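Local coordinates for carbonic anhydrase (Coccomyxa sp. PA, PDB 3UCJ) that catalyses the reversible, zinc-dependent hydration of carbon dioxide to hydrogencarbonate and is inhibited by the sulfonamide acetazolamide, at the interface of chains A and B. Residues are numbered along the deposited sequence; one frame, centred on the assembly and turned at random. Chains: chain A/B, Carbonic anhydrase.

The interface of chains A and B. Residues chain A 13, 16-17, 20; chain B 57, 188, 193-195.
A:Asn16 reaches from the N-terminal helix 10-26 of chain A to the start of strand 194-197 and the end of helix 54-57 in chain B. Its CG lies anti to the backbone N (chi1 164°), which points the amide at backbone groups of the partner. The B:Val195 N-H points fairly straight at A:Asn16 OD1, 2.8 Å from N, but comes in tilted 30° from the carbonyl plane. A:Asn16 ND2 donates as straight a bond to B:Leu57 O, 2.9 Å away and close to the amide plane. The bond from A:Asn16 ND2 to B:Gly193 O, 3.0 Å, is more bent; this oxygen is tilted 22° out of the amide plane. Together these bonds fix the amide's rotation and tell its oxygen from its nitrogen. Replacing A:Asn16 by an alanine removes both ends of the amide and would probably leave the B:Val195 N-H and the B:Gly193 and B:Leu57 carbonyls without these partners.

B:Val195 CG2 sits over one face of the amide, 3.6 Å from A:Asn16 CG. B:Val195 CG1 meets A:Leu13 CD2 at 3.6 Å, the side chains crossing near a right angle. B:Leu194 crosses A:Arg17 obliquely and lays CD2 against the helix, touching A:Arg17 CA and A:Ala20 CB. The two-fold interface repeats this patch with chains exchanged, and probably secures the dimer typical of beta-class carbonic anhydrases. Water 1 bridges the subunits, 2.8 Å from A:Asn16 OD1, 2.8 Å from B:Val195 O and 3.1 Å from A:Leu13 O.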
ATOM      1  N   LEU A  13     -32.150   3.171  11.120  1.00 39.01           N
ATOM      2  CA  LEU A  13     -32.598   1.774  11.114  1.00 38.94           C
ATOM      3  C   LEU A  13     -34.053   1.631  10.665  1.00 40.68           C
ATOM      4  O   LEU A  13     -34.421   0.638   9.993  1.00 41.65           O
ATOM      5  CB  LEU A  13     -32.367   1.134  12.499  1.00 38.83           C
ATOM      6  CG  LEU A  13     -30.896   1.134  12.988  1.00 40.46           C
ATOM      7  CD1 LEU A  13     -30.801   0.713  14.470  1.00 40.62           C
ATOM      8  CD2 LEU A  13     -30.189   0.151  12.048  1.00 42.02           C
ATOM      9  N   ASN A  16     -34.322   2.030   6.986  1.00 38.25           N
ATOM     10  CA  ASN A  16     -33.922   0.761   6.356  1.00 34.84           C
ATOM     11  C   ASN A  16     -35.043  -0.319   6.418  1.00 36.66           C
ATOM     12  O   ASN A  16     -35.271  -1.040   5.436  1.00 35.74           O
ATOM     13  CB  ASN A  16     -32.668   0.260   7.101  1.00 33.42           C
ATOM     14  CG  ASN A  16     -32.361  -1.191   6.853  1.00 29.32           C
ATOM     15  OD1 ASN A  16     -32.375  -1.982   7.817  1.00 34.71           O
ATOM     16  ND2 ASN A  16     -32.022  -1.560   5.619  1.00 30.45           N
ATOM     17  N   ARG A  17     -35.594  -0.508   7.618  1.00 36.81           N
ATOM     18  CA  ARG A  17     -36.682  -1.485   7.825  1.00 38.11           C
ATOM     19  C   ARG A  17     -37.873  -1.171   6.848  1.00 38.45           C
ATOM     20  O   ARG A  17     -38.350  -2.058   6.148  1.00 38.36           O
ATOM     21  CB  ARG A  17     -37.139  -1.495   9.262  1.00 39.28           C
ATOM     22  CG  ARG A  17     -37.963  -2.784   9.591  1.00 40.56           C
ATOM     23  CD  ARG A  17     -38.578  -2.754  11.028  1.00 50.97           C
ATOM     24  NE  ARG A  17     -37.597  -3.154  12.052  1.00 56.03           N
ATOM     25  CZ  ARG A  17     -37.168  -4.407  12.288  1.00 59.65           C
ATOM     26  NH1 ARG A  17     -37.651  -5.446  11.594  1.00 50.17           N
ATOM     27  NH2 ARG A  17     -36.247  -4.623  13.251  1.00 58.06           N
ATOM     28  N   ALA A  20     -36.799  -2.177   3.403  1.00 37.06           N
ATOM     29  CA  ALA A  20     -36.715  -3.603   3.086  1.00 35.72           C
ATOM     30  C   ALA A  20     -38.148  -4.161   3.072  1.00 37.80           C
ATOM     31  O   ALA A  20     -38.443  -5.122   2.367  1.00 35.30           O
ATOM     32  CB  ALA A  20     -35.946  -4.332   4.153  1.00 36.28           C
TER
ATOM     33  N   LEU B  57     -30.045   0.926   0.731  1.00 35.23           N
ATOM     34  CA  LEU B  57     -30.564   0.216   1.881  1.00 34.12           C
ATOM     35  C   LEU B  57     -30.947   1.132   3.017  1.00 33.76           C
ATOM     36  O   LEU B  57     -31.721   0.770   3.879  1.00 34.68           O
ATOM     37  CB  LEU B  57     -29.611  -0.922   2.271  1.00 31.98           C
ATOM     38  CG  LEU B  57     -28.284  -0.540   3.009  1.00 31.87           C
ATOM     39  CD1 LEU B  57     -28.607  -0.502   4.412  1.00 30.08           C
ATOM     40  CD2 LEU B  57     -27.314  -1.699   2.724  1.00 30.61           C
ATOM     41  N   TYR B 188     -25.462  -6.215   8.108  1.00 29.70           N
ATOM     42  CA  TYR B 188     -26.575  -6.309   7.169  1.00 30.59           C
ATOM     43  C   TYR B 188     -26.802  -7.750   6.795  1.00 28.74           C
ATOM     44  O   TYR B 188     -25.890  -8.476   6.682  1.00 28.55           O
ATOM     45  CB  TYR B 188     -26.264  -5.515   5.915  1.00 27.82           C
ATOM     46  CG  TYR B 188     -27.282  -5.482   4.796  1.00 29.43           C
ATOM     47  CD1 TYR B 188     -28.392  -4.687   4.864  1.00 30.98           C
ATOM     48  CD2 TYR B 188     -27.081  -6.179   3.636  1.00 29.71           C
ATOM     49  CE1 TYR B 188     -29.276  -4.621   3.841  1.00 32.00           C
ATOM     50  CE2 TYR B 188     -27.973  -6.108   2.606  1.00 28.66           C
ATOM     51  CZ  TYR B 188     -29.061  -5.331   2.718  1.00 31.85           C
ATOM     52  OH  TYR B 188     -29.924  -5.278   1.696  1.00 34.39           O
ATOM     53  N   GLY B 193     -32.646  -7.856   3.814  1.00 34.19           N
ATOM     54  CA  GLY B 193     -32.518  -6.404   3.560  1.00 33.59           C
ATOM     55  C   GLY B 193     -32.393  -5.603   4.843  1.00 32.12           C
ATOM     56  O   GLY B 193     -32.475  -4.366   4.807  1.00 34.57           O
ATOM     57  N   LEU B 194     -32.229  -6.255   5.989  1.00 31.76           N
ATOM     58  CA  LEU B 194     -32.234  -5.466   7.261  1.00 31.03           C
ATOM     59  C   LEU B 194     -30.808  -5.278   7.843  1.00 30.36           C
ATOM     60  O   LEU B 194     -30.028  -6.199   7.815  1.00 28.87           O
ATOM     61  CB  LEU B 194     -33.031  -6.204   8.366  1.00 31.64           C
ATOM     62  CG  LEU B 194     -34.522  -6.422   7.992  1.00 31.35           C
ATOM     63  CD1 LEU B 194     -35.034  -7.251   9.152  1.00 32.42           C
ATOM     64  CD2 LEU B 194     -35.153  -5.022   7.947  1.00 35.91           C
ATOM     65  N   VAL B 195     -30.627  -4.112   8.482  1.00 32.23           N
ATOM     66  CA  VAL B 195     -29.448  -3.761   9.261  1.00 32.32           C
ATOM     67  C   VAL B 195     -29.733  -4.044  10.683  1.00 33.01           C
ATOM     68  O   VAL B 195     -30.839  -3.753  11.148  1.00 33.79           O
ATOM     69  CB  VAL B 195     -29.147  -2.197   9.108  1.00 32.39           C
ATOM     70  CG1 VAL B 195     -27.969  -1.806  10.023  1.00 33.83           C
ATOM     71  CG2 VAL B 195     -28.872  -1.871   7.632  1.00 32.17           C
TER
HETATM   72  O   HOH W   1     -32.946  -2.017  10.549  1.00 47.27           O